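Local coordinates for protein mevalonate kinase (Staphylococcus aureus, PDB 2X7I) that probably transfers the gamma-phosphate of ATP to mevalonate, an early step of isoprenoid synthesis through the mevalonate pathway, at residues A[165-170]-A[220-225]; A[214-219]-A[229-234]; A[135-138]-A[142-145]; A[127-132]-A[150-155]; A[75-78]-A[82-85]. All coordinates share one frame; numbering follows the deposited sequence.

Contact 1 (A[165-170]-A[220-225]); sequences ETLKTL and VIEHHK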
# COMPACT_ATOMS: atom_id res chain seq x y z
N GLU A 165 10.33 -8.62 -12.40
CA GLU A 165 9.57 -8.28 -13.61
C GLU A 165 8.36 -7.43 -13.26
O GLU A 165 7.85 -7.46 -12.14
CB GLU A 165 9.07 -9.54 -14.32
CG GLU A 165 10.12 -10.62 -14.57
CD GLU A 165 11.23 -10.18 -15.50
OE1 GLU A 165 12.35 -10.76 -15.42
OE2 GLU A 165 10.99 -9.27 -16.33
N THR A 166 7.90 -6.66 -14.25
CA THR A 166 6.66 -5.91 -14.15
C THR A 166 5.65 -6.61 -15.02
O THR A 166 5.89 -6.79 -16.21
CB THR A 166 6.84 -4.46 -14.60
OG1 THR A 166 7.66 -3.77 -13.65
CG2 THR A 166 5.49 -3.75 -14.70
N LEU A 167 4.54 -7.03 -14.43
CA LEU A 167 3.54 -7.80 -15.18
C LEU A 167 2.58 -6.86 -15.91
O LEU A 167 2.71 -5.63 -15.83
CB LEU A 167 2.77 -8.73 -14.23
CG LEU A 167 3.60 -9.63 -13.30
CD1 LEU A 167 2.69 -10.51 -12.44
CD2 LEU A 167 4.59 -10.50 -14.08
N LYS A 168 1.62 -7.43 -16.63
CA LYS A 168 0.57 -6.64 -17.26
C LYS A 168 -0.47 -6.24 -16.22
O LYS A 168 -0.50 -6.82 -15.13
CB LYS A 168 -0.07 -7.43 -18.41
CG LYS A 168 0.87 -7.61 -19.58
CD LYS A 168 0.64 -8.91 -20.36
CE LYS A 168 -0.15 -8.70 -21.62
NZ LYS A 168 -0.18 -9.93 -22.45
N THR A 169 -1.31 -5.26 -16.54
CA THR A 169 -2.32 -4.74 -15.61
C THR A 169 -3.10 -5.86 -14.91
O THR A 169 -3.44 -6.87 -15.53
CB THR A 169 -3.33 -3.79 -16.33
OG1 THR A 169 -2.69 -2.55 -16.63
CG2 THR A 169 -4.56 -3.51 -15.46
N LEU A 170 -3.38 -5.68 -13.63
CA LEU A 170 -4.06 -6.72 -12.85
C LEU A 170 -5.49 -6.94 -13.34
O LEU A 170 -6.27 -5.99 -13.47
CB LEU A 170 -4.06 -6.38 -11.35
CG LEU A 170 -4.44 -7.56 -10.42
CD1 LEU A 170 -3.47 -8.73 -10.60
CD2 LEU A 170 -4.50 -7.12 -8.97
N VAL A 220 -0.50 -17.74 -11.86
CA VAL A 220 -1.91 -17.57 -11.53
C VAL A 220 -2.44 -16.17 -11.89
O VAL A 220 -3.54 -16.04 -12.39
CB VAL A 220 -2.15 -17.88 -10.03
CG1 VAL A 220 -3.34 -17.11 -9.47
CG2 VAL A 220 -2.29 -19.39 -9.82
N ILE A 221 -1.63 -15.15 -11.63
CA ILE A 221 -2.01 -13.77 -11.94
C ILE A 221 -1.92 -13.48 -13.44
O ILE A 221 -2.80 -12.84 -14.00
CB ILE A 221 -1.14 -12.76 -11.12
CG1 ILE A 221 -1.73 -12.62 -9.71
CG2 ILE A 221 -1.06 -11.40 -11.80
CD1 ILE A 221 -0.71 -12.42 -8.63
N GLU A 222 -0.86 -13.97 -14.07
CA GLU A 222 -0.70 -13.83 -15.52
C GLU A 222 -1.83 -14.48 -16.32
O GLU A 222 -2.12 -14.06 -17.45
CB GLU A 222 0.64 -14.43 -15.96
CG GLU A 222 1.86 -13.62 -15.54
CD GLU A 222 3.13 -14.45 -15.48
OE1 GLU A 222 3.27 -15.42 -16.26
OE2 GLU A 222 4.00 -14.14 -14.65
N HIS A 223 -2.46 -15.51 -15.76
CA HIS A 223 -3.51 -16.26 -16.46
C HIS A 223 -4.91 -16.03 -15.85
O HIS A 223 -5.87 -16.75 -16.18
CB HIS A 223 -3.14 -17.75 -16.53
CG HIS A 223 -1.79 -18.00 -17.14
ND1 HIS A 223 -1.46 -17.61 -18.42
CD2 HIS A 223 -0.68 -18.59 -16.64
CE1 HIS A 223 -0.21 -17.95 -18.68
NE2 HIS A 223 0.29 -18.54 -17.61
N HIS A 224 -5.00 -15.02 -14.98
CA HIS A 224 -6.28 -14.49 -14.50
C HIS A 224 -7.13 -15.51 -13.75
O HIS A 224 -8.34 -15.57 -13.94
CB HIS A 224 -7.08 -13.88 -15.67
CG HIS A 224 -6.26 -13.01 -16.57
ND1 HIS A 224 -5.68 -11.83 -16.14
CD2 HIS A 224 -5.92 -13.14 -17.87
CE1 HIS A 224 -5.02 -11.28 -17.14
NE2 HIS A 224 -5.15 -12.06 -18.20
N LYS A 225 -6.48 -16.29 -12.89
CA LYS A 225 -7.13 -17.40 -12.19
C LYS A 225 -7.38 -17.05 -10.72
O LYS A 225 -6.51 -17.23 -9.88
CB LYS A 225 -6.27 -18.65 -12.32
CG LYS A 225 -7.00 -19.96 -12.08
CD LYS A 225 -6.08 -21.17 -12.24
CE LYS A 225 -5.25 -21.20 -13.54
NZ LYS A 225 -3.83 -20.67 -13.39
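One methyl group, CG2 of I221, receives two leucines that arrive from the loop that follows strand 163-166. L167 lays its CD1 against it at 3.9 Å, with the two side chains nearly perpendicular, while L170 brings its own CD1 to 3.8 Å at a slant. The torsions explain the convergence. I221 holds CG2 anti to its backbone N and CG1 anti to the carbonyl carbon (chi1 -82°), which turns the branch methyl out from the helix. L170 needs a different solution, because its CB does not head for the helix; with CG anti to the amide nitrogen (chi1 -166°) the branched end swings in. The other methyl branch of L167 is also used: CD2 rests 3.7 Å from E222 OE2, a van der Waals contact at the more open border of the patch.

The helix involved, 203-222, stops here in a Schellman motif. H224, with positive phi, is its C-prime residue; K225 N returns to V220 O at 3.0 Å and H224 N to I221 O at 3.2 Å. The turn leads directly into helix 226-243. H224 ND1 is hydrogen-bonded to the carbonyl of S171, adding a polar tie just past the leucines. Strand 29-45 supports the patch, V32 touching L170 and I30 touching I221, and P156 packs on L167.

Contact 2 (A[214-219]-A[229-234]); sequences VLRASD and LADIFN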
# COMPACT_ATOMS: atom_id res chain seq x y z
N VAL A 214 4.88 -17.64 -4.10
CA VAL A 214 5.00 -16.45 -4.95
C VAL A 214 5.22 -16.85 -6.42
O VAL A 214 4.75 -16.16 -7.33
CB VAL A 214 6.16 -15.52 -4.48
CG1 VAL A 214 6.42 -14.42 -5.51
CG2 VAL A 214 5.85 -14.92 -3.12
N LEU A 215 5.92 -17.97 -6.65
CA LEU A 215 6.17 -18.45 -8.00
C LEU A 215 4.88 -18.92 -8.66
O LEU A 215 4.60 -18.60 -9.81
CB LEU A 215 7.21 -19.58 -7.99
CG LEU A 215 7.61 -20.18 -9.35
CD1 LEU A 215 7.97 -19.08 -10.35
CD2 LEU A 215 8.75 -21.19 -9.19
N ARG A 216 4.07 -19.68 -7.92
CA ARG A 216 2.76 -20.09 -8.42
C ARG A 216 1.81 -18.89 -8.60
O ARG A 216 0.99 -18.89 -9.50
CB ARG A 216 2.12 -21.10 -7.49
CG ARG A 216 2.87 -22.42 -7.38
CD ARG A 216 2.35 -23.24 -6.19
NE ARG A 216 0.88 -23.34 -6.18
CZ ARG A 216 0.17 -23.90 -5.20
NH1 ARG A 216 0.79 -24.44 -4.15
NH2 ARG A 216 -1.15 -23.95 -5.28
N ALA A 217 1.91 -17.90 -7.71
CA ALA A 217 1.08 -16.69 -7.78
C ALA A 217 1.33 -15.86 -9.04
O ALA A 217 0.42 -15.23 -9.55
CB ALA A 217 1.30 -15.84 -6.55
N SER A 218 2.57 -15.84 -9.51
CA SER A 218 2.92 -15.08 -10.70
C SER A 218 2.19 -15.63 -11.92
O SER A 218 1.61 -14.87 -12.68
CB SER A 218 4.44 -15.09 -10.93
OG SER A 218 4.95 -16.40 -11.09
N ASP A 219 2.22 -16.95 -12.10
CA ASP A 219 1.51 -17.60 -13.21
C ASP A 219 -0.00 -17.46 -13.06
O ASP A 219 -0.70 -17.11 -14.02
CB ASP A 219 1.91 -19.08 -13.31
CG ASP A 219 3.24 -19.28 -14.02
OD1 ASP A 219 4.24 -19.59 -13.32
OD2 ASP A 219 3.28 -19.11 -15.26
N LEU A 229 -5.61 -18.29 -6.97
CA LEU A 229 -5.09 -17.32 -6.01
C LEU A 229 -5.73 -17.53 -4.63
O LEU A 229 -5.07 -17.36 -3.61
CB LEU A 229 -5.32 -15.87 -6.48
CG LEU A 229 -4.57 -14.81 -5.67
CD1 LEU A 229 -3.05 -15.00 -5.74
CD2 LEU A 229 -4.95 -13.41 -6.12
N ALA A 230 -7.01 -17.90 -4.61
CA ALA A 230 -7.68 -18.27 -3.36
C ALA A 230 -6.98 -19.47 -2.69
O ALA A 230 -6.67 -19.44 -1.49
CB ALA A 230 -9.15 -18.59 -3.63
N ASP A 231 -6.72 -20.52 -3.46
CA ASP A 231 -5.95 -21.66 -3.00
C ASP A 231 -4.62 -21.20 -2.38
O ASP A 231 -4.32 -21.51 -1.22
CB ASP A 231 -5.71 -22.63 -4.16
CG ASP A 231 -4.80 -23.79 -3.81
OD1 ASP A 231 -4.49 -24.00 -2.61
OD2 ASP A 231 -4.38 -24.50 -4.74
N ILE A 232 -3.86 -20.42 -3.14
CA ILE A 232 -2.56 -19.91 -2.69
C ILE A 232 -2.66 -19.08 -1.40
O ILE A 232 -1.84 -19.25 -0.50
CB ILE A 232 -1.86 -19.09 -3.82
CG1 ILE A 232 -1.41 -20.05 -4.93
CG2 ILE A 232 -0.68 -18.32 -3.29
CD1 ILE A 232 -1.03 -19.37 -6.21
N PHE A 233 -3.67 -18.21 -1.30
CA PHE A 233 -3.89 -17.45 -0.06
C PHE A 233 -4.07 -18.40 1.13
O PHE A 233 -3.45 -18.22 2.17
CB PHE A 233 -5.13 -16.56 -0.17
CG PHE A 233 -4.86 -15.15 -0.66
CD1 PHE A 233 -3.88 -14.89 -1.62
CD2 PHE A 233 -5.61 -14.09 -0.17
CE1 PHE A 233 -3.65 -13.59 -2.06
CE2 PHE A 233 -5.38 -12.79 -0.61
CZ PHE A 233 -4.40 -12.55 -1.57
N ASN A 234 -4.92 -19.42 0.96
CA ASN A 234 -5.25 -20.34 2.05
C ASN A 234 -4.07 -21.26 2.42
O ASN A 234 -3.90 -21.61 3.59
CB ASN A 234 -6.48 -21.17 1.68
CG ASN A 234 -7.77 -20.34 1.65
OD1 ASN A 234 -8.00 -19.52 2.55
ND2 ASN A 234 -8.61 -20.57 0.65
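R216 NH2 is shared by two carboxylates of helix 226-243: D231 OD2 at 3.3 Å, a long salt bridge across the segments, and E235 a turn further on. D231 approaches at the edge of the guanidinium, close to its plane, but the carboxylate itself is rotated; the two planes lie 64° apart, and one nitrogen meets one oxygen rather than two meeting two. D231 and E235 also bring oxygens close to each other, and the arginine, paired with both, would be expected to ease their repulsion. R216 gets there by leaving its helix with CG anti to the carbonyl carbon and then bending at chi3 (49°).

I232 packs against this arm. Its CG1 lies over one face of the guanidinium, 3.9 Å from R216 NH2, and the two side chains run past each other in opposite senses. The outermost carbon, CD1, meets backbone as well as side chain, 3.6 Å from A217 N and 3.7 Å from R216 C; the small A217 permits that approach, its CB lying 4.2 Å from I232 CD1.

The two segments belong to an antiparallel helical hairpin, their axes 10.0 Å apart with N-to-C directions 164° from each other. Each helix touches a different sheet: helix 226-243 meets strand 264-267 through A230 and F233, whereas V214 and S218 of helix 203-222 touch strands 29-45 and 157-160. I18, in a loop, closes over both A217 and I232. Within its own helix, S218 OG donates to L215 O at 2.6 Å.

Contact 3 (A[135-138]-A[142-145]); sequences AEQI and KPSG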
# COMPACT_ATOMS: atom_id res chain seq x y z
N ALA A 135 12.69 11.18 -2.58
CA ALA A 135 11.82 11.84 -1.60
C ALA A 135 11.50 10.93 -0.41
O ALA A 135 11.50 11.37 0.74
CB ALA A 135 10.53 12.35 -2.25
N GLU A 136 11.25 9.66 -0.70
CA GLU A 136 11.07 8.64 0.33
C GLU A 136 12.29 8.55 1.26
O GLU A 136 12.15 8.54 2.48
CB GLU A 136 10.82 7.28 -0.31
CG GLU A 136 9.50 7.20 -1.05
CD GLU A 136 9.50 6.11 -2.10
OE1 GLU A 136 10.19 5.10 -1.90
OE2 GLU A 136 8.81 6.28 -3.12
N GLN A 137 13.49 8.53 0.68
CA GLN A 137 14.74 8.53 1.46
C GLN A 137 14.83 9.73 2.41
O GLN A 137 15.12 9.56 3.59
CB GLN A 137 15.95 8.49 0.52
CG GLN A 137 17.29 8.80 1.15
CD GLN A 137 17.77 7.71 2.09
OE1 GLN A 137 17.62 6.51 1.80
NE2 GLN A 137 18.36 8.11 3.21
N ILE A 138 14.58 10.92 1.88
CA ILE A 138 14.63 12.16 2.65
C ILE A 138 13.54 12.25 3.72
O ILE A 138 13.82 12.62 4.87
CB ILE A 138 14.47 13.36 1.70
CG1 ILE A 138 15.75 13.54 0.87
CG2 ILE A 138 14.14 14.65 2.46
CD1 ILE A 138 15.56 14.51 -0.27
N LYS A 142 14.26 5.66 4.03
CA LYS A 142 14.60 4.67 3.01
C LYS A 142 13.58 4.63 1.90
O LYS A 142 12.40 4.88 2.12
CB LYS A 142 14.81 3.27 3.60
CG LYS A 142 13.59 2.56 4.18
CD LYS A 142 14.04 1.21 4.79
CE LYS A 142 12.89 0.32 5.28
NZ LYS A 142 13.35 -1.10 5.60
N PRO A 143 14.04 4.34 0.68
CA PRO A 143 13.13 4.21 -0.43
C PRO A 143 12.55 2.80 -0.48
O PRO A 143 13.05 1.90 0.18
CB PRO A 143 14.03 4.47 -1.64
CG PRO A 143 15.35 3.99 -1.23
CD PRO A 143 15.44 4.18 0.25
N SER A 144 11.49 2.61 -1.25
CA SER A 144 11.01 1.28 -1.53
C SER A 144 10.87 1.16 -3.04
O SER A 144 9.94 1.70 -3.63
CB SER A 144 9.69 1.00 -0.82
OG SER A 144 9.23 -0.32 -1.11
N GLY A 145 11.84 0.49 -3.66
CA GLY A 145 11.84 0.29 -5.10
C GLY A 145 10.59 -0.41 -5.61
O GLY A 145 10.00 0.01 -6.62
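E136 and S144 make the hydrogen bond of this contact: S144 N donates to E136 OE1 over 2.9 Å, with a nearly straight N-H...O angle of 165° and the donor close to the line of the C-O bond. The glutamate reaches it with CG anti to the carbonyl carbon (chi1 -67°) and a chain that stays extended beyond CG, carrying the carboxylate alongside the loop to the residue just before the next helix. The other oxygen, OE2, is hydrogen-bonded to the T148 hydroxyl, which also bonds S144 O. S144 occupies the N-cap position of helix 145-153, where its OG makes a weak bond with the amide of D147.

Van der Waals contacts accompany the polar ones. P143 CA sits 3.4 Å from E136 OE1, and E136 CB lies 3.8 Å from K142 O. On the outer side Q137, bent at chi2 (70°), runs beside the proline ring and in the same direction; its OE1 is 3.5 Å from P143 CD and 3.7 Å from K142 CA.

The setting is the tight link between helices 125-140 and 145-153. E136 also touches S104 and A105 at the start of helix 103-119, which in GHMP kinases follows the glycine- and serine-rich loop that holds the nucleotide phosphates, so an active-site neighbourhood is likely. With one oxygen on a backbone amide and the other on a hydroxyl, the buried carboxylate is gripped through both oxygens, which fixes its rotation and ties the first helix to the beginning of the second.

Contact 4 (A[127-132]-A[150-155]); sequences ELIEKA and TIVSGK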
# COMPACT_ATOMS: atom_id res chain seq x y z
N GLU A 127 11.57 9.55 -14.46
CA GLU A 127 11.88 10.74 -13.68
C GLU A 127 11.13 10.74 -12.35
O GLU A 127 11.70 11.01 -11.29
CB GLU A 127 11.54 12.00 -14.49
CG GLU A 127 12.22 13.26 -14.02
CD GLU A 127 12.18 14.40 -15.04
OE1 GLU A 127 12.61 15.53 -14.66
OE2 GLU A 127 11.71 14.18 -16.20
N LEU A 128 9.84 10.40 -12.41
CA LEU A 128 9.01 10.25 -11.22
C LEU A 128 9.58 9.18 -10.30
O LEU A 128 9.63 9.38 -9.09
CB LEU A 128 7.57 9.89 -11.63
CG LEU A 128 6.55 9.65 -10.53
CD1 LEU A 128 6.65 10.74 -9.44
CD2 LEU A 128 5.11 9.55 -11.12
N ILE A 129 9.99 8.05 -10.88
CA ILE A 129 10.57 6.94 -10.14
C ILE A 129 11.79 7.41 -9.34
O ILE A 129 11.87 7.17 -8.14
CB ILE A 129 11.04 5.79 -11.08
CG1 ILE A 129 9.84 5.09 -11.74
CG2 ILE A 129 11.87 4.77 -10.31
CD1 ILE A 129 8.94 4.39 -10.76
N GLU A 130 12.71 8.08 -10.02
CA GLU A 130 13.91 8.61 -9.39
C GLU A 130 13.59 9.62 -8.29
O GLU A 130 14.11 9.52 -7.19
CB GLU A 130 14.83 9.27 -10.43
CG GLU A 130 15.30 8.33 -11.55
CD GLU A 130 16.37 7.37 -11.10
OE1 GLU A 130 16.90 7.54 -9.99
OE2 GLU A 130 16.68 6.45 -11.88
N LYS A 131 12.75 10.60 -8.59
CA LYS A 131 12.43 11.66 -7.65
C LYS A 131 11.61 11.15 -6.46
O LYS A 131 11.80 11.60 -5.34
CB LYS A 131 11.69 12.80 -8.34
CG LYS A 131 12.55 13.68 -9.23
CD LYS A 131 13.21 14.81 -8.44
CE LYS A 131 13.65 15.96 -9.36
NZ LYS A 131 14.67 16.87 -8.74
N ALA A 132 10.70 10.22 -6.71
CA ALA A 132 9.90 9.64 -5.63
C ALA A 132 10.79 8.80 -4.70
O ALA A 132 10.66 8.88 -3.48
CB ALA A 132 8.75 8.80 -6.18
N THR A 150 5.57 -0.29 -8.53
CA THR A 150 4.19 -0.80 -8.62
C THR A 150 3.21 0.36 -8.73
O THR A 150 2.34 0.36 -9.59
CB THR A 150 3.83 -1.66 -7.40
OG1 THR A 150 4.78 -2.73 -7.26
CG2 THR A 150 2.43 -2.24 -7.54
N ILE A 151 3.38 1.36 -7.87
CA ILE A 151 2.51 2.54 -7.86
C ILE A 151 2.58 3.35 -9.16
O ILE A 151 1.55 3.62 -9.77
CB ILE A 151 2.83 3.46 -6.65
CG1 ILE A 151 2.37 2.80 -5.35
CG2 ILE A 151 2.12 4.80 -6.78
CD1 ILE A 151 2.88 3.51 -4.13
N VAL A 152 3.78 3.72 -9.59
CA VAL A 152 3.97 4.55 -10.78
C VAL A 152 3.50 3.85 -12.06
O VAL A 152 2.71 4.42 -12.82
CB VAL A 152 5.44 4.98 -10.94
CG1 VAL A 152 5.65 5.64 -12.29
CG2 VAL A 152 5.80 5.93 -9.83
N SER A 153 3.95 2.62 -12.27
CA SER A 153 3.54 1.82 -13.44
C SER A 153 2.06 1.46 -13.44
O SER A 153 1.48 1.25 -14.49
CB SER A 153 4.36 0.53 -13.52
OG SER A 153 4.06 -0.34 -12.43
N GLY A 154 1.44 1.37 -12.27
CA GLY A 154 0.07 0.87 -12.16
C GLY A 154 -0.05 -0.61 -12.53
O GLY A 154 -1.13 -1.09 -12.90
N LYS A 155 1.06 -1.33 -12.42
CA LYS A 155 1.11 -2.75 -12.77
C LYS A 155 1.68 -3.59 -11.62
O LYS A 155 2.39 -3.05 -10.76
CB LYS A 155 1.96 -2.92 -14.02
CG LYS A 155 1.32 -2.33 -15.27
CD LYS A 155 2.37 -2.03 -16.34
CE LYS A 155 1.73 -1.65 -17.67
NZ LYS A 155 0.65 -0.64 -17.48
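V152 directs its CB toward segment 127-132 of helix 125-140, and two neighbouring side chains there, L128 and I129, receive its isopropyl group from different directions. I129 comes obliquely: its CB does not lead toward the partner, but CG1 anti to the carbonyl carbon (chi1 -68°) and a second bend at chi2 (-64°) fold CD1 over the branch point, 3.6 Å from both V152 CB and V152 CG2. L128 instead slides alongside in the opposite sense, its CG and CD2 each 3.9 Å from V152 CG2. Both valine methyls are engaged, since CG1 lies 3.8 Å from I129 CD1 and 4.1 Å from L128 CD2.

The packing brings together helices 125-140 and 145-153 of the N-terminal GHMP kinase region, just where the second helix ends. There S153 OG accepts from K155 N at 3.2 Å, an ST turn. Beyond the pair, V112 and R113 of helix 103-119 flank L128, and T148 and Q149 of helix 145-153 also touch I129.

No hydrogen bond or charge pair links the segments. The contact therefore owes its cohesion to close-fitting aliphatic carbons and to the burial of L128 and V152 from water.

Contact 5 (A[75-78]-A[82-85]); sequences NRFV and NITE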
# COMPACT_ATOMS: atom_id res chain seq x y z
N ASN A 75 10.36 21.93 2.34
CA ASN A 75 11.56 22.73 2.47
C ASN A 75 12.48 22.56 1.27
O ASN A 75 12.92 23.54 0.69
CB ASN A 75 12.31 22.39 3.76
CG ASN A 75 11.66 22.97 5.00
OD1 ASN A 75 10.75 23.81 4.92
ND2 ASN A 75 12.11 22.51 6.16
N ARG A 76 12.75 21.32 0.90
CA ARG A 76 13.59 21.03 -0.26
C ARG A 76 13.02 21.62 -1.55
O ARG A 76 13.75 22.17 -2.36
CB ARG A 76 13.75 19.51 -0.45
CG ARG A 76 14.83 19.14 -1.46
CD ARG A 76 14.82 17.64 -1.76
NE ARG A 76 15.73 17.24 -2.85
CZ ARG A 76 17.05 17.11 -2.73
NH1 ARG A 76 17.67 17.37 -1.57
NH2 ARG A 76 17.77 16.71 -3.78
N PHE A 77 11.71 21.48 -1.73
CA PHE A 77 11.06 21.96 -2.93
C PHE A 77 11.14 23.48 -3.04
O PHE A 77 11.34 24.02 -4.12
CB PHE A 77 9.60 21.49 -2.93
CG PHE A 77 8.75 22.16 -3.96
CD1 PHE A 77 8.77 21.74 -5.28
CD2 PHE A 77 7.90 23.20 -3.59
CE1 PHE A 77 7.97 22.36 -6.23
CE2 PHE A 77 7.11 23.81 -4.53
CZ PHE A 77 7.14 23.39 -5.86
N VAL A 78 11.00 24.16 -1.91
CA VAL A 78 11.04 25.61 -1.84
C VAL A 78 12.45 26.18 -2.09
O VAL A 78 12.60 27.24 -2.69
CB VAL A 78 10.48 26.09 -0.48
CG1 VAL A 78 10.87 27.54 -0.19
CG2 VAL A 78 8.96 25.91 -0.46
N ASN A 82 13.95 27.98 -5.63
CA ASN A 82 14.00 29.39 -5.24
C ASN A 82 12.61 30.04 -5.17
O ASN A 82 12.41 31.16 -5.66
CB ASN A 82 14.93 30.16 -6.18
CG ASN A 82 16.31 29.50 -6.33
OD1 ASN A 82 16.81 29.31 -7.44
ND2 ASN A 82 16.91 29.14 -5.20
N ILE A 83 11.66 29.33 -4.56
CA ILE A 83 10.30 29.85 -4.37
C ILE A 83 10.25 30.85 -3.22
O ILE A 83 10.40 30.49 -2.05
CB ILE A 83 9.30 28.73 -4.05
CG1 ILE A 83 9.23 27.72 -5.19
CG2 ILE A 83 7.91 29.32 -3.78
CD1 ILE A 83 8.57 26.43 -4.78
N THR A 84 10.00 32.11 -3.56
CA THR A 84 9.95 33.19 -2.58
C THR A 84 8.53 33.50 -2.12
O THR A 84 8.35 34.09 -1.05
CB THR A 84 10.58 34.48 -3.16
OG1 THR A 84 10.03 34.72 -4.46
CG2 THR A 84 12.10 34.33 -3.28
N GLU A 85 7.54 33.11 -2.91
CA GLU A 85 6.13 33.39 -2.60
C GLU A 85 5.55 32.43 -1.54
O GLU A 85 5.93 31.26 -1.52
CB GLU A 85 5.28 33.34 -3.87
CG GLU A 85 5.72 34.35 -4.94
CD GLU A 85 4.56 34.89 -5.77
OE1 GLU A 85 4.19 34.22 -6.77
OE2 GLU A 85 4.04 35.98 -5.44
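The phenyl ring of F77 meets I83 at a slant, with the I83 CD1 methyl by CD2, CE2 and CZ of the ring. The modelled separation there is too short for two carbons, so this approach is doubtful as modelled. CG of F77 stands anti to the backbone N (chi1 167°), and the buried ring also touches F111, S115 and L119 of helix 103-119 and L87 of strand 87-93.

The neighbouring V78 contributes both backbone and side chain. Its carbonyl oxygen accepts from I83 N at 3.0 Å, with an N-H...O angle of 149° and the donor in the carbonyl plane. Its CG1 lies 3.5 Å from I83 O and 4.3 Å from I83 CB. I83 in turn directs its CB back toward the helix.

N82 adopts positive phi and is the C-prime residue. Together with the bond from I83 N to V78 O, and with N82 N bonding back to the helix carbonyl three residues earlier, this is a Schellman motif, and the apolar pairing of V78 with I83 fits the hydrophobic contact usual across it. Here the motif ends helix 70-80 and folds an apolar residue back over its last turn before the chain enters strand 87-93.

How the contacts relate
From the N terminus, contact 5 comes first and closes the short turn between helix 70-80 and strand 87-93. Contact 4 then spans most of the helical pair 125-140 and 145-153, and contact 3 is nested inside its loop, at the link between the same two helices. I138 of contact 3 packs on R76 of contact 5, joining the neighbouring helices. Contact 1 closes the longest loop, bringing the end of strand 163-166 to helix 203-222; contact 2 crosses it along the chain and pairs that helix with 226-243. V220 touches both L229 and I232, coupling contacts 1 and 2, while K155 packs against L167, connecting contact 4 with contact 1.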